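Local structure of GlcNAc Inducible Gene 2, GIG2 (Candida albicans, 6AKZ) at residues 135-138 and 139-143; 96-99 and 100-103; 416-419 and 420-423; 388-391 and 392-396; 428-432 and 433-437. The protein binds an iron(III) ion and is probably an oxygenase of the DUF1479 (Gig2-like) family in the cupin clan. All blocks are in the same frame, centred on the assembly; numbering follows the deposited sequence.

Interaction 1: residues 135-138 and 139-143; sequences PQTE and ARFHP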
loop_
_atom_site.group_PDB
_atom_site.type_symbol
_atom_site.label_atom_id
_atom_site.label_comp_id
_atom_site.label_asym_id
_atom_site.label_seq_id
_atom_site.Cartn_x
_atom_site.Cartn_y
_atom_site.Cartn_z
ATOM N N PRO A 135 -20.359 0.463 10.706
ATOM C CA PRO A 135 -19.946 -0.716 9.942
ATOM C C PRO A 135 -18.423 -0.780 9.710
ATOM O O PRO A 135 -17.861 -1.901 9.679
ATOM C CB PRO A 135 -20.717 -0.612 8.620
ATOM C CG PRO A 135 -21.679 0.566 8.787
ATOM C CD PRO A 135 -21.411 1.256 10.038
ATOM N N GLN A 136 -17.799 0.366 9.485
ATOM C CA GLN A 136 -16.360 0.454 9.399
ATOM C C GLN A 136 -15.605 -0.029 10.640
ATOM O O GLN A 136 -14.682 -0.891 10.563
ATOM C CB GLN A 136 -15.902 1.820 8.958
ATOM C CG GLN A 136 -16.192 2.094 7.500
ATOM C CD GLN A 136 -16.105 3.554 7.231
ATOM O OE1 GLN A 136 -16.867 4.377 7.810
ATOM N NE2 GLN A 136 -15.193 3.915 6.296
ATOM N N THR A 137 -16.044 0.425 11.793
ATOM C CA THR A 137 -15.434 0.051 13.052
ATOM C C THR A 137 -15.668 -1.408 13.305
ATOM O O THR A 137 -14.715 -2.157 13.639
ATOM C CB THR A 137 -15.938 0.959 14.208
ATOM O OG1 THR A 137 -15.503 2.269 13.945
ATOM C CG2 THR A 137 -15.371 0.548 15.533
ATOM N N GLU A 138 -16.882 -1.901 13.016
ATOM C CA GLU A 138 -17.110 -3.305 13.176
ATOM C C GLU A 138 -16.324 -4.197 12.216
ATOM O O GLU A 138 -15.939 -5.301 12.563
ATOM C CB GLU A 138 -18.605 -3.675 13.064
ATOM C CG GLU A 138 -19.452 -3.102 14.219
ATOM C CD GLU A 138 -20.907 -3.552 14.125
ATOM O OE1 GLU A 138 -21.325 -4.059 13.040
ATOM O OE2 GLU A 138 -21.620 -3.405 15.156
ATOM N N ALA A 139 -16.195 -3.751 10.979
ATOM C CA ALA A 139 -15.459 -4.511 9.950
ATOM C C ALA A 139 -13.964 -4.618 10.290
ATOM O O ALA A 139 -13.325 -5.699 10.245
ATOM C CB ALA A 139 -15.658 -3.850 8.551
ATOM N N ARG A 140 -13.413 -3.501 10.637
ATOM C CA ARG A 140 -12.010 -3.411 10.949
ATOM C C ARG A 140 -11.637 -4.331 12.098
ATOM O O ARG A 140 -10.595 -4.905 12.109
ATOM C CB ARG A 140 -11.639 -1.965 11.279
ATOM C CG ARG A 140 -11.647 -1.041 10.072
ATOM C CD ARG A 140 -11.236 0.386 10.395
ATOM N NE ARG A 140 -11.413 1.352 9.315
ATOM C CZ ARG A 140 -12.093 2.495 9.392
ATOM N NH1 ARG A 140 -12.662 2.857 10.491
ATOM N NH2 ARG A 140 -12.179 3.278 8.366
ATOM N N PHE A 141 -12.508 -4.466 13.048
ATOM C CA PHE A 141 -12.221 -5.261 14.193
ATOM C C PHE A 141 -12.920 -6.593 14.292
ATOM O O PHE A 141 -12.819 -7.259 15.315
ATOM C CB PHE A 141 -12.354 -4.422 15.426
ATOM C CG PHE A 141 -11.471 -3.235 15.407
ATOM C CD1 PHE A 141 -10.106 -3.371 15.294
ATOM C CD2 PHE A 141 -12.013 -2.001 15.535
ATOM C CE1 PHE A 141 -9.279 -2.268 15.304
ATOM C CE2 PHE A 141 -11.200 -0.876 15.524
ATOM C CZ PHE A 141 -9.841 -1.026 15.426
ATOM N N HIS A 142 -13.566 -7.051 13.225
ATOM C CA HIS A 142 -14.121 -8.350 13.221
ATOM C C HIS A 142 -13.014 -9.386 13.447
ATOM O O HIS A 142 -11.925 -9.242 12.895
ATOM C CB HIS A 142 -14.822 -8.606 11.890
ATOM C CG HIS A 142 -15.590 -9.875 11.823
ATOM N ND1 HIS A 142 -15.010 -11.118 11.659
ATOM C CD2 HIS A 142 -16.937 -10.093 11.847
ATOM C CE1 HIS A 142 -15.960 -12.044 11.584
ATOM N NE2 HIS A 142 -17.135 -11.445 11.702
ATOM N N PRO A 143 -13.269 -10.407 14.264
ATOM C CA PRO A 143 -12.206 -11.389 14.586
ATOM C C PRO A 143 -11.548 -12.020 13.359
ATOM O O PRO A 143 -10.326 -12.288 13.360
ATOM C CB PRO A 143 -12.974 -12.501 15.388
ATOM C CG PRO A 143 -14.210 -11.849 15.825
ATOM C CD PRO A 143 -14.584 -10.890 14.759
HETATM O O HOH W 1 -13.010 2.154 5.345
HETATM O O HOH W 2 -12.793 2.372 13.279
#
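Q136 and R140 lie one turn apart near the end of a short alpha helix. Their side chains run side by side and point the same way. The R140 chain is extended from CG to NE, and its guanidinium comes back over Q136. Q136 CB sits over one face of that group, toward its rim, 3.7 Å from R140 NH1. The amide and guanidinium planes are 35° apart. R140 CG also rests on the Q136 carbonyl, whose O accepts from R140 N at 2.9 Å.

Two waters tie the helix side chains together. Water 1 accepts from Q136 NE2 at 3.0 Å and more weakly from R140 NH2. Water 2 lies in the guanidinium plane, accepts from R140 NH1 at 2.8 Å and donates to T137 OG1. The far ends are held by residues just upstream: Q136 NE2 by the V130 carbonyl, Q136 OE1 by S133 OG, and R140 NH2 by the F131 carbonyl. These bonds limit rotation of both buried polar groups.

A139 is the third main participant. Its N donates to P135 O at 2.8 Å, and its CB packs 3.2 Å from the same oxygen. F141, where the chain leaves helical geometry, still donates its N to T137 O at 3.2 Å.

The helix 134-140 is wedged between several elements. P135 and A139 pack on W102 of helix 96-112. Q136 and A139 meet L370 of strand 367-371, while F141 reaches S428 and S431 of helix 426-431.

Interaction 2: residues 96-99 and 100-103; sequences VDRI and DIWF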
loop_
_atom_site.group_PDB
_atom_site.type_symbol
_atom_site.label_atom_id
_atom_site.label_comp_id
_atom_site.label_asym_id
_atom_site.label_seq_id
_atom_site.Cartn_x
_atom_site.Cartn_y
_atom_site.Cartn_z
ATOM N N VAL A 96 -21.980 -13.503 4.113
ATOM C CA VAL A 96 -22.712 -12.630 3.217
ATOM C C VAL A 96 -23.786 -11.869 3.947
ATOM O O VAL A 96 -24.016 -10.689 3.679
ATOM C CB VAL A 96 -23.338 -13.422 2.056
ATOM C CG1 VAL A 96 -24.334 -12.575 1.273
ATOM C CG2 VAL A 96 -22.238 -13.993 1.157
ATOM N N ASP A 97 -24.472 -12.490 4.886
ATOM C CA ASP A 97 -25.510 -11.733 5.554
ATOM C C ASP A 97 -24.989 -10.528 6.321
ATOM O O ASP A 97 -25.621 -9.454 6.377
ATOM C CB ASP A 97 -26.340 -12.642 6.486
ATOM C CG ASP A 97 -27.299 -13.567 5.703
ATOM O OD1 ASP A 97 -27.622 -13.320 4.502
ATOM O OD2 ASP A 97 -27.710 -14.576 6.303
ATOM N N ARG A 98 -23.855 -10.710 6.967
ATOM C CA ARG A 98 -23.206 -9.618 7.654
ATOM C C ARG A 98 -22.719 -8.488 6.751
ATOM O O ARG A 98 -22.836 -7.283 7.030
ATOM C CB ARG A 98 -22.023 -10.205 8.433
ATOM C CG ARG A 98 -21.244 -9.191 9.227
ATOM C CD ARG A 98 -22.040 -8.272 10.098
ATOM N NE ARG A 98 -22.792 -9.012 11.100
ATOM C CZ ARG A 98 -23.618 -8.443 11.995
ATOM N NH1 ARG A 98 -23.812 -7.130 12.005
ATOM N NH2 ARG A 98 -24.260 -9.204 12.900
ATOM N N ILE A 99 -22.177 -8.876 5.634
ATOM C CA ILE A 99 -21.804 -7.932 4.593
ATOM C C ILE A 99 -22.961 -7.090 4.108
ATOM O O ILE A 99 -22.838 -5.868 3.952
ATOM C CB ILE A 99 -21.153 -8.642 3.385
ATOM C CG1 ILE A 99 -19.826 -9.204 3.759
ATOM C CG2 ILE A 99 -21.021 -7.706 2.187
ATOM C CD1 ILE A 99 -18.716 -8.228 4.021
ATOM N N ASP A 100 -24.109 -7.732 3.897
ATOM C CA ASP A 100 -25.310 -7.033 3.441
ATOM C C ASP A 100 -25.788 -5.993 4.457
ATOM O O ASP A 100 -26.162 -4.881 4.084
ATOM C CB ASP A 100 -26.431 -8.031 3.146
ATOM C CG ASP A 100 -26.054 -9.029 2.068
ATOM O OD1 ASP A 100 -24.923 -8.939 1.542
ATOM O OD2 ASP A 100 -26.886 -9.902 1.746
ATOM N N ILE A 101 -25.765 -6.352 5.738
ATOM C CA ILE A 101 -26.161 -5.444 6.785
ATOM C C ILE A 101 -25.206 -4.241 6.788
ATOM O O ILE A 101 -25.627 -3.097 6.853
ATOM C CB ILE A 101 -26.154 -6.230 8.129
ATOM C CG1 ILE A 101 -27.327 -7.203 8.186
ATOM C CG2 ILE A 101 -26.187 -5.274 9.306
ATOM C CD1 ILE A 101 -27.121 -8.345 9.179
ATOM N N TRP A 102 -23.896 -4.492 6.777
ATOM C CA TRP A 102 -22.937 -3.392 6.730
ATOM C C TRP A 102 -23.095 -2.463 5.520
ATOM O O TRP A 102 -23.069 -1.232 5.660
ATOM C CB TRP A 102 -21.486 -3.939 6.784
ATOM C CG TRP A 102 -21.009 -4.438 8.113
ATOM C CD1 TRP A 102 -21.488 -4.085 9.355
ATOM C CD2 TRP A 102 -19.908 -5.316 8.346
ATOM N NE1 TRP A 102 -20.802 -4.737 10.319
ATOM C CE2 TRP A 102 -19.812 -5.491 9.757
ATOM C CE3 TRP A 102 -18.998 -6.005 7.523
ATOM C CZ2 TRP A 102 -18.828 -6.317 10.341
ATOM C CZ3 TRP A 102 -18.001 -6.781 8.115
ATOM C CH2 TRP A 102 -17.957 -6.992 9.503
ATOM N N PHE A 103 -23.306 -3.049 4.343
ATOM C CA PHE A 103 -23.476 -2.261 3.106
ATOM C C PHE A 103 -24.726 -1.387 3.266
ATOM O O PHE A 103 -24.682 -0.208 3.003
ATOM C CB PHE A 103 -23.633 -3.151 1.859
ATOM C CG PHE A 103 -23.838 -2.376 0.623
ATOM C CD1 PHE A 103 -22.821 -1.615 0.096
ATOM C CD2 PHE A 103 -25.117 -2.262 0.064
ATOM C CE1 PHE A 103 -23.015 -0.799 -1.027
ATOM C CE2 PHE A 103 -25.335 -1.462 -1.035
ATOM C CZ PHE A 103 -24.275 -0.739 -1.590
#
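The W102 indole carries the aliphatic part of R98 on one face. This is a CH-pi contact between residues i and i+4 in the first turns of an alpha helix. R98 CG lies 3.8 Å from the centroid of the six-membered ring and only 8° off its normal. R98 CD sits over the same ring system toward the rim, 3.6 Å from W102 CE2. The R98 chain starts with CG anti to the backbone N (chi1 -179°), then bends at chi2 and chi3. That fold lays the methylenes on the indole. The guanidinium is turned 53° from the ring plane, and I101 CD1 lies over one of its faces. At the ring's NE1 the partner is E138 OE1, from helix 134-140.

I99 CD1 approaches the indole obliquely, 4.2 Å from W102 CE3. Both residues pack inward on L260 of strand 256-261, so this side of the helix rests on the central sheet. W102 N donates to R98 O at 3.0 Å, the i to i+4 bond that sets R98 and W102 one turn apart. R98 O also lies over one face of the indole.

D100 lies on another side of the helix. Its carboxylate turns back toward the first turn, and K343 NZ makes a salt bridge to OD1. That lysine probably eases the approach of two acceptors, D100 OD1 and V96 O, which are 2.9 Å apart. The carboxylate also touches V96 CG1, 3.7 Å from D100 OD1.

Interaction 3: residues 416-419 and 420-423; sequences GANI and DDLK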
loop_
_atom_site.group_PDB
_atom_site.type_symbol
_atom_site.label_atom_id
_atom_site.label_comp_id
_atom_site.label_asym_id
_atom_site.label_seq_id
_atom_site.Cartn_x
_atom_site.Cartn_y
_atom_site.Cartn_z
ATOM N N GLY A 416 -19.803 9.395 12.327
ATOM C CA GLY A 416 -20.381 8.199 12.866
ATOM C C GLY A 416 -19.630 7.499 13.962
ATOM O O GLY A 416 -19.934 6.356 14.286
ATOM N N ALA A 417 -18.626 8.162 14.543
ATOM C CA ALA A 417 -17.747 7.567 15.561
ATOM C C ALA A 417 -18.506 7.287 16.785
ATOM O O ALA A 417 -19.239 8.143 17.246
ATOM C CB ALA A 417 -16.653 8.539 15.915
ATOM N N ASN A 418 -18.418 6.082 17.264
ATOM C CA ASN A 418 -18.975 5.738 18.560
ATOM C C ASN A 418 -18.066 4.819 19.264
ATOM O O ASN A 418 -17.853 3.694 18.817
ATOM C CB ASN A 418 -20.349 5.072 18.430
ATOM C CG ASN A 418 -21.461 6.047 18.565
ATOM O OD1 ASN A 418 -22.209 6.281 17.633
ATOM N ND2 ASN A 418 -21.574 6.646 19.749
ATOM N N ILE A 419 -17.534 5.283 20.394
ATOM C CA ILE A 419 -16.724 4.449 21.246
ATOM C C ILE A 419 -17.364 3.072 21.470
ATOM O O ILE A 419 -16.661 2.070 21.549
ATOM C CB ILE A 419 -16.491 5.129 22.640
ATOM C CG1 ILE A 419 -15.452 6.222 22.527
ATOM C CG2 ILE A 419 -16.018 4.126 23.669
ATOM C CD1 ILE A 419 -14.025 5.693 22.520
ATOM N N ASP A 420 -18.683 3.002 21.635
ATOM C CA ASP A 420 -19.287 1.713 21.915
ATOM C C ASP A 420 -19.167 0.711 20.737
ATOM O O ASP A 420 -19.272 -0.472 21.010
ATOM C CB ASP A 420 -20.783 1.802 22.264
ATOM C CG ASP A 420 -21.052 2.320 23.705
ATOM O OD1 ASP A 420 -20.118 2.504 24.525
ATOM O OD2 ASP A 420 -22.259 2.532 23.990
ATOM N N ASP A 421 -18.940 1.181 19.511
ATOM C CA ASP A 421 -18.719 0.287 18.338
ATOM C C ASP A 421 -17.438 -0.543 18.499
ATOM O O ASP A 421 -17.219 -1.538 17.800
ATOM C CB ASP A 421 -18.612 1.108 17.060
ATOM C CG ASP A 421 -19.878 1.906 16.752
ATOM O OD1 ASP A 421 -20.924 1.510 17.314
ATOM O OD2 ASP A 421 -19.844 2.848 15.917
ATOM N N LEU A 422 -16.559 -0.126 19.411
ATOM C CA LEU A 422 -15.374 -0.866 19.699
ATOM C C LEU A 422 -15.644 -1.959 20.680
ATOM O O LEU A 422 -14.796 -2.735 20.899
ATOM C CB LEU A 422 -14.261 0.077 20.187
ATOM C CG LEU A 422 -13.848 1.197 19.239
ATOM C CD1 LEU A 422 -13.146 2.360 19.907
ATOM C CD2 LEU A 422 -12.949 0.571 18.180
ATOM N N LYS A 423 -16.864 -2.048 21.246
ATOM C CA LYS A 423 -17.298 -3.163 21.984
ATOM C C LYS A 423 -16.456 -3.406 23.264
ATOM O O LYS A 423 -16.237 -4.559 23.660
ATOM C CB LYS A 423 -17.383 -4.434 21.147
ATOM C CG LYS A 423 -17.904 -4.305 19.710
ATOM C CD LYS A 423 -19.384 -4.109 19.561
ATOM C CE LYS A 423 -19.727 -3.968 18.068
ATOM N NZ LYS A 423 -20.973 -3.204 17.874
HETATM O O HOH W 3 -21.504 4.601 15.131
HETATM O O HOH W 4 -17.497 3.875 15.151
HETATM O O HOH W 5 -20.444 4.847 21.772
#
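N418 and D421 close a short 3-10 turn in the loop between helices 407-412 and 426-431. D421 N donates to N418 O at 2.8 Å. In the next i to i+3 bond, L422 N reaches I419 O at 3.1 Å. Both donors stand well above the carbonyl planes, by 48° and 51°, in keeping with the tight 3-10 winding.

The D421 carboxylate folds back over the start of the turn. Its CG lies beside the backbone N (chi1 -61°), and OD2 comes 3.4 Å from N418 CB. Water 4 bridges the same OD2 to the backbone, donating to it at 2.7 Å and accepting from N418 N. On the other flank, water 5 accepts hydrogen bonds from N418 ND2 at 2.9 Å and from D420 N.

Farther out, A417 N is held by N395 OD1, which fixes the chain entering the turn. L422 packs on T137 and F141, and both I419 and L422 meet F392 and L434. K423, just past the turn, forms a salt bridge with E138. Within the turn itself the apolar contact is loose: I419 CD1 stands 4.3 Å from L422 CD1.

Interaction 4: residues 388-391 and 392-396; sequences TRDA and FLKNI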
loop_
_atom_site.group_PDB
_atom_site.type_symbol
_atom_site.label_atom_id
_atom_site.label_comp_id
_atom_site.label_asym_id
_atom_site.label_seq_id
_atom_site.Cartn_x
_atom_site.Cartn_y
_atom_site.Cartn_z
ATOM N N THR A 388 -5.568 9.321 14.165
ATOM C CA THR A 388 -6.702 8.424 14.324
ATOM C C THR A 388 -7.419 8.638 15.653
ATOM O O THR A 388 -8.606 8.695 15.724
ATOM C CB THR A 388 -6.236 6.959 14.164
ATOM O OG1 THR A 388 -5.965 6.760 12.800
ATOM C CG2 THR A 388 -7.237 6.011 14.583
ATOM N N ARG A 389 -6.642 8.779 16.721
ATOM C CA ARG A 389 -7.211 9.003 18.046
ATOM C C ARG A 389 -7.951 10.340 18.103
ATOM O O ARG A 389 -9.054 10.429 18.642
ATOM C CB ARG A 389 -6.117 8.962 19.114
ATOM C CG ARG A 389 -6.538 9.532 20.459
ATOM C CD ARG A 389 -5.332 9.841 21.331
ATOM N NE ARG A 389 -5.723 10.314 22.656
ATOM C CZ ARG A 389 -5.743 9.553 23.745
ATOM N NH1 ARG A 389 -5.394 8.275 23.670
ATOM N NH2 ARG A 389 -6.112 10.068 24.910
ATOM N N ASP A 390 -7.332 11.373 17.542
ATOM C CA ASP A 390 -7.903 12.712 17.509
ATOM C C ASP A 390 -9.127 12.805 16.613
ATOM O O ASP A 390 -10.125 13.423 16.984
ATOM C CB ASP A 390 -6.849 13.729 17.060
ATOM C CG ASP A 390 -7.332 15.160 17.183
ATOM O OD1 ASP A 390 -7.569 15.613 18.322
ATOM O OD2 ASP A 390 -7.474 15.832 16.140
ATOM N N ALA A 391 -9.057 12.197 15.434
ATOM C CA ALA A 391 -10.212 12.258 14.510
ATOM C C ALA A 391 -11.423 11.496 14.989
ATOM O O ALA A 391 -12.569 11.958 14.810
ATOM C CB ALA A 391 -9.806 11.776 13.138
ATOM N N PHE A 392 -11.199 10.323 15.549
ATOM C CA PHE A 392 -12.286 9.508 16.039
ATOM C C PHE A 392 -12.960 10.166 17.261
ATOM O O PHE A 392 -14.202 10.079 17.433
ATOM C CB PHE A 392 -11.769 8.172 16.456
ATOM C CG PHE A 392 -12.830 7.163 16.793
ATOM C CD1 PHE A 392 -13.422 6.431 15.793
ATOM C CD2 PHE A 392 -13.267 6.975 18.113
ATOM C CE1 PHE A 392 -14.379 5.481 16.066
ATOM C CE2 PHE A 392 -14.237 6.034 18.410
ATOM C CZ PHE A 392 -14.783 5.272 17.405
ATOM N N LEU A 393 -12.120 10.693 18.155
ATOM C CA LEU A 393 -12.632 11.299 19.403
ATOM C C LEU A 393 -13.447 12.567 19.026
ATOM O O LEU A 393 -14.452 12.863 19.671
ATOM C CB LEU A 393 -11.497 11.627 20.376
ATOM C CG LEU A 393 -10.946 10.470 21.208
ATOM C CD1 LEU A 393 -9.716 10.928 22.006
ATOM C CD2 LEU A 393 -12.027 9.844 22.094
ATOM N N LYS A 394 -13.010 13.293 18.034
ATOM C CA LYS A 394 -13.701 14.508 17.554
ATOM C C LYS A 394 -14.765 14.256 16.470
ATOM O O LYS A 394 -15.470 15.203 16.076
ATOM C CB LYS A 394 -12.692 15.474 16.972
ATOM C CG LYS A 394 -11.777 16.062 18.030
ATOM C CD LYS A 394 -10.691 16.936 17.434
ATOM C CE LYS A 394 -11.166 18.375 17.369
ATOM N NZ LYS A 394 -10.409 19.214 16.398
ATOM N N ASN A 395 -14.888 13.008 15.990
ATOM C CA ASN A 395 -15.841 12.672 14.927
ATOM C C ASN A 395 -15.700 13.491 13.658
ATOM O O ASN A 395 -16.683 13.960 13.079
ATOM C CB ASN A 395 -17.237 12.821 15.481
ATOM C CG ASN A 395 -18.200 11.829 14.932
ATOM O OD1 ASN A 395 -17.887 10.935 14.131
ATOM N ND2 ASN A 395 -19.408 11.951 15.400
ATOM N N ILE A 396 -14.471 13.622 13.194
ATOM C CA ILE A 396 -14.074 14.370 11.972
ATOM C C ILE A 396 -13.212 13.443 11.057
ATOM O O ILE A 396 -12.871 12.335 11.445
ATOM C CB ILE A 396 -13.316 15.652 12.297
ATOM C CG1 ILE A 396 -12.074 15.359 13.134
ATOM C CG2 ILE A 396 -14.259 16.645 13.042
ATOM C CD1 ILE A 396 -11.183 16.579 13.336
#
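The carbonyl of A391 accepts from I396 N at 3.0 Å, across the end of helix 382-394. The bond is nearly straight, at 167°, and the donor lies in the carbonyl plane. The I396 side chain folds back on the last turn. Its CG1 sits between the backbone N and the carbonyl carbon (chi1 57°), 4.2 Å from A391 CB.

Along the exposed flank, the D390 carboxylate lies against the K394 stem, with D390 OD1 3.5 Å from K394 CD. K394 NZ stops 4.5 Å from D390 OD2. That is beyond a salt bridge, so any attraction is probably modest.

The helix ends in a Schellman motif. N395 has positive phi and is its C-prime residue. A weak bond from N395 N to F392 O runs inside the one from I396 N to A391 O.

One residue before D390, R389 CG meets L393 CD1 at 3.8 Å, and the extended arginine passes on to donate from NH1 to G433 O. On the inner flank A391 packs against W132, whose NE1 donates to I396 O. The F392 ring packs on M432.

Interaction 5: residues 428-432 and 433-437; sequences SKRSM and GLEEF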
loop_
_atom_site.group_PDB
_atom_site.type_symbol
_atom_site.label_atom_id
_atom_site.label_comp_id
_atom_site.label_asym_id
_atom_site.label_seq_id
_atom_site.Cartn_x
_atom_site.Cartn_y
_atom_site.Cartn_z
ATOM N N SER A 428 -8.725 -3.640 20.255
ATOM C CA SER A 428 -9.239 -2.711 19.234
ATOM C C SER A 428 -8.989 -1.271 19.583
ATOM O O SER A 428 -8.667 -0.450 18.739
ATOM C CB SER A 428 -10.718 -2.853 19.020
ATOM O OG SER A 428 -11.058 -4.160 18.714
ATOM N N LYS A 429 -9.185 -0.911 20.856
ATOM C CA LYS A 429 -8.954 0.441 21.260
ATOM C C LYS A 429 -7.464 0.827 21.091
ATOM O O LYS A 429 -7.151 1.947 20.710
ATOM C CB LYS A 429 -9.372 0.651 22.734
ATOM C CG LYS A 429 -10.849 0.605 22.931
ATOM C CD LYS A 429 -11.232 0.653 24.348
ATOM C CE LYS A 429 -12.744 0.865 24.418
ATOM N NZ LYS A 429 -13.171 0.789 25.839
ATOM N N ARG A 430 -6.568 -0.120 21.274
ATOM C CA ARG A 430 -5.124 0.162 21.089
ATOM C C ARG A 430 -4.855 0.443 19.629
ATOM O O ARG A 430 -4.138 1.353 19.343
ATOM C CB ARG A 430 -4.288 -1.018 21.538
ATOM C CG ARG A 430 -4.165 -1.067 23.060
ATOM C CD ARG A 430 -3.535 -2.382 23.459
ATOM N NE ARG A 430 -3.409 -2.434 24.923
ATOM C CZ ARG A 430 -3.591 -3.512 25.696
ATOM N NH1 ARG A 430 -3.793 -4.713 25.205
ATOM N NH2 ARG A 430 -3.420 -3.387 27.017
ATOM N N SER A 431 -5.507 -0.294 18.734
ATOM C CA SER A 431 -5.416 0.010 17.309
ATOM C C SER A 431 -5.839 1.431 16.823
ATOM O O SER A 431 -5.364 1.968 15.775
ATOM C CB SER A 431 -6.085 -1.128 16.496
ATOM O OG SER A 431 -5.417 -2.351 16.688
ATOM N N MET A 432 -6.710 2.080 17.618
ATOM C CA MET A 432 -7.307 3.332 17.375
ATOM C C MET A 432 -6.630 4.414 18.142
ATOM O O MET A 432 -7.056 5.524 18.078
ATOM C CB MET A 432 -8.798 3.292 17.871
ATOM C CG MET A 432 -9.730 2.408 17.086
ATOM S SD MET A 432 -9.941 3.006 15.379
ATOM C CE MET A 432 -10.616 4.631 15.525
ATOM N N GLY A 433 -5.599 4.108 18.912
ATOM C CA GLY A 433 -4.872 5.125 19.635
ATOM C C GLY A 433 -5.585 5.527 20.926
ATOM O O GLY A 433 -5.338 6.607 21.419
ATOM N N LEU A 434 -6.477 4.685 21.450
ATOM C CA LEU A 434 -7.361 5.080 22.560
ATOM C C LEU A 434 -6.909 4.432 23.861
ATOM O O LEU A 434 -7.536 4.671 24.892
ATOM C CB LEU A 434 -8.806 4.682 22.232
ATOM C CG LEU A 434 -9.427 5.390 21.004
ATOM C CD1 LEU A 434 -10.763 4.764 20.591
ATOM C CD2 LEU A 434 -9.601 6.878 21.234
ATOM N N GLU A 435 -5.865 3.582 23.820
ATOM C CA GLU A 435 -5.437 2.858 24.989
ATOM C C GLU A 435 -3.952 2.597 24.827
ATOM O O GLU A 435 -3.507 2.289 23.713
ATOM C CB GLU A 435 -6.170 1.534 25.022
ATOM C CG GLU A 435 -5.767 0.629 26.165
ATOM C CD GLU A 435 -6.133 1.259 27.513
ATOM O OE1 GLU A 435 -7.341 1.526 27.729
ATOM O OE2 GLU A 435 -5.206 1.555 28.295
ATOM N N GLU A 436 -3.198 2.674 25.933
ATOM C CA GLU A 436 -1.773 2.446 25.865
ATOM C C GLU A 436 -1.523 0.975 25.538
ATOM O O GLU A 436 -2.328 0.060 25.844
ATOM C CB GLU A 436 -1.078 2.781 27.213
ATOM C CG GLU A 436 -1.229 4.233 27.633
ATOM C CD GLU A 436 -2.464 4.519 28.532
ATOM O OE1 GLU A 436 -3.614 3.948 28.371
ATOM O OE2 GLU A 436 -2.276 5.354 29.438
ATOM N N PHE A 437 -0.391 0.746 24.913
ATOM C CA PHE A 437 0.090 -0.617 24.565
ATOM C C PHE A 437 0.670 -1.327 25.752
ATOM O O PHE A 437 1.298 -0.727 26.590
ATOM C CB PHE A 437 1.116 -0.529 23.432
ATOM C CG PHE A 437 0.533 0.007 22.168
ATOM C CD1 PHE A 437 -0.224 -0.838 21.360
ATOM C CD2 PHE A 437 0.690 1.317 21.827
ATOM C CE1 PHE A 437 -0.847 -0.335 20.240
ATOM C CE2 PHE A 437 0.110 1.809 20.657
ATOM C CZ PHE A 437 -0.654 0.947 19.857
HETATM O O HOH W 6 -3.359 -0.793 28.319
#
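R430 is extended from CG to NE, which carries its guanidinium past E435 to the backbone of E436. In E435 chi1 of 177° swings CG away from the main-chain N and puts it beside R430 CG and NE. The bend at chi2 then turns the carboxylate, whose OE2 meets water 6. The arrangement follows a Schellman motif, in which G433, at positive phi, ends helix 426-431. L434 N donates to K429 O at 2.9 Å, and G433 N to R430 O at 3.1 Å. The glycine donor stands 65° out of the R430 carbonyl plane. K429 O also accepts from M432 N, and its two donors arrive from opposite faces of its plane.

The chain then turns back along the helix. K429 CB touches E435 CB, and L434 CD1 packs on M432 CB at 3.7 Å. The F437 ring comes obliquely to the helix end, with CE1 3.7 Å from R430 CB. Farther out, F437 rests on R451 and A454 of helix 445-460, while M432 and L434 pack against helix 382-394. The returning chain therefore lies between these two helices.

The polar end of R430 is gripped at its edge. NE donates to E436 O at 2.9 Å, with that oxygen close to the guanidinium plane. Water 6, also in that plane, accepts from R430 NH2 at 2.9 Å and donates to both E435 OE2 and E436 O.

Interaction 1 is a hub that touches all four others. Its E138 takes a probable hydrogen bond from W102 of interaction 2 (OE1 to NE1, 2.9 Å) and a salt bridge from K423 of interaction 3 (OE2 to NZ, 2.8 Å). Interactions 3, 4 and 5 form a second cluster, with centres 11 to 13 Å apart. There L422 CD1 meets L434 CD1 at 3.5 Å, and R389 NH1 probably bonds to G433 O at 2.8 Å. Interaction 2 touches interaction 1 alone; its nearest atoms stay about 8 Å from interaction 3 and 12 to 13 Å from interactions 4 and 5. All five contacts are away from the iron site of H192, D194 and H355.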